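Local coordinates for protein L-asparaginase 1 (Escherichia coli, PDB 6NXC) that hydrolyses L-asparagine to L-aspartate and ammonium as an allosterically regulated cytoplasmic homotetramer, at residues E340-R343 with K344-Q348. The protein carries 1 engineered substitution. Numbering follows the deposited sequence.
Sequences ETIR and KAMSQ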
loop_
_atom_site.group_PDB
_atom_site.type_symbol
_atom_site.label_atom_id
_atom_site.label_comp_id
_atom_site.label_asym_id
_atom_site.label_seq_id
_atom_site.Cartn_x
_atom_site.Cartn_y
_atom_site.Cartn_z
ATOM N N GLU B 340 -31.495 27.132 -5.687
ATOM C CA GLU B 340 -32.024 25.745 -5.768
ATOM C C GLU B 340 -31.224 24.974 -6.803
ATOM O O GLU B 340 -30.856 23.793 -6.493
ATOM C CB GLU B 340 -33.513 25.711 -6.144
ATOM C CG GLU B 340 -34.017 24.340 -6.535
ATOM C CD GLU B 340 -35.434 24.330 -7.089
ATOM O OE1 GLU B 340 -36.224 25.189 -6.652
ATOM O OE2 GLU B 340 -35.727 23.498 -7.999
ATOM N N THR B 341 -30.848 25.614 -7.922
ATOM C CA THR B 341 -30.118 24.928 -8.999
ATOM C C THR B 341 -28.682 24.654 -8.541
ATOM O O THR B 341 -28.171 23.602 -8.917
ATOM C CB THR B 341 -30.079 25.721 -10.307
ATOM O OG1 THR B 341 -31.424 25.953 -10.736
ATOM C CG2 THR B 341 -29.323 24.991 -11.379
ATOM N N ILE B 342 -28.066 25.599 -7.843
ATOM C CA ILE B 342 -26.702 25.331 -7.269
ATOM C C ILE B 342 -26.727 24.124 -6.312
ATOM O O ILE B 342 -25.789 23.248 -6.381
ATOM C CB ILE B 342 -26.121 26.599 -6.631
ATOM C CG1 ILE B 342 -25.931 27.634 -7.744
ATOM C CG2 ILE B 342 -24.829 26.270 -5.958
ATOM C CD1 ILE B 342 -25.618 29.001 -7.243
ATOM N N ARG B 343 -27.742 24.045 -5.451
ATOM C CA ARG B 343 -27.823 22.976 -4.448
ATOM C C ARG B 343 -27.918 21.675 -5.203
ATOM O O ARG B 343 -27.332 20.671 -4.749
ATOM C CB ARG B 343 -28.978 23.174 -3.445
ATOM C CG ARG B 343 -28.745 24.297 -2.436
ATOM C CD ARG B 343 -29.987 24.635 -1.583
ATOM N NE ARG B 343 -29.594 25.605 -0.561
ATOM C CZ ARG B 343 -30.349 26.613 -0.117
ATOM N NH1 ARG B 343 -31.606 26.741 -0.507
ATOM N NH2 ARG B 343 -29.904 27.425 0.830
ATOM N N LYS B 344 -28.758 21.630 -6.241
ATOM C CA LYS B 344 -28.965 20.351 -6.955
ATOM C C LYS B 344 -27.648 19.954 -7.653
ATOM O O LYS B 344 -27.318 18.774 -7.711
ATOM C CB LYS B 344 -30.120 20.506 -7.958
ATOM C CG LYS B 344 -30.115 19.527 -9.118
ATOM C CD LYS B 344 -31.495 19.360 -9.790
ATOM C CE LYS B 344 -31.778 17.926 -10.193
ATOM N NZ LYS B 344 -32.958 17.849 -11.087
ATOM N N ALA B 345 -26.980 20.908 -8.270
ATOM C CA ALA B 345 -25.789 20.673 -9.110
ATOM C C ALA B 345 -24.638 20.222 -8.193
ATOM O O ALA B 345 -23.785 19.407 -8.676
ATOM C CB ALA B 345 -25.350 21.935 -9.838
ATOM N N MET B 346 -24.639 20.645 -6.951
ATOM C CA MET B 346 -23.511 20.289 -6.065
ATOM C C MET B 346 -23.504 18.764 -5.850
ATOM O O MET B 346 -22.427 18.213 -5.717
ATOM C CB MET B 346 -23.564 21.035 -4.723
ATOM C CG MET B 346 -23.042 22.413 -4.823
ATOM S SD MET B 346 -21.361 22.537 -5.476
ATOM C CE MET B 346 -20.449 21.777 -4.126
ATOM N N SER B 347 -24.613 18.047 -5.916
ATOM C CA SER B 347 -24.512 16.571 -5.734
ATOM C C SER B 347 -24.544 15.829 -7.079
ATOM O O SER B 347 -24.643 14.607 -7.087
ATOM C CB SER B 347 -25.614 16.084 -4.813
ATOM O OG SER B 347 -26.858 16.391 -5.390
ATOM N N GLN B 348 -24.434 16.507 -8.197
ATOM C CA GLN B 348 -24.467 15.937 -9.565
ATOM C C GLN B 348 -23.017 15.791 -10.032
ATOM O O GLN B 348 -22.127 16.616 -9.599
ATOM C CB GLN B 348 -25.271 16.797 -10.524
ATOM C CG GLN B 348 -26.782 16.820 -10.350
ATOM C CD GLN B 348 -27.477 17.668 -11.412
ATOM O OE1 GLN B 348 -28.627 17.414 -11.753
ATOM N NE2 GLN B 348 -26.823 18.684 -11.963
HETATM O O HOH W 1 -28.405 18.175 -4.075
#
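Glu-340 opens the contact through its carbonyl O, which takes the N-H of Lys-344 at 3.0 Å, the first of three successive i to i+4 bonds that join 340-343 to 344-348 within helix 339-346, the last helix of the C-terminal asparaginase domain. Lys-344 CB lies 3.7 Å from Glu-340 O, and the chain beyond is exposed. One residue on, Thr-341 O receives Ala-345 N, also at 3.0 Å, and the methyl of Ala-345 lies against that same oxygen, with CB 3.4 Å from it. Ile-342 gives the third bond: its O accepts Met-346 N at 2.9 Å, with an N-H...O angle of 136°, less straight than the other two. Met-346 lays its CG beside that carbonyl, 3.3 Å from Ile-342 O, while the apolar contact between Ile-342 CG2 and Met-346 CG is looser. Ile-342, Ala-345 and Met-346 pack on the core: Ile-342 reaches Val-286 and Met-346 reaches Val-288, both on strand 286-291, Ala-345 touches Leu-332 of helix 322-333, and Met-346 also packs on Leu-329 and Leu-332. Arg-343 is extended from CG to NE, which carries its NH2 to the carbonyl oxygens of Ser-281 and Ile-285. Beyond these bonds the backbone turns to i to i+3 pairing: Ser-347 N bonds weakly to Lys-344 O and Gln-348 N to Ala-345 O. A water spans this last turn, donating to Arg-343 O at 2.8 Å and hydrogen-bonded to Ser-347 OG at 2.7 Å.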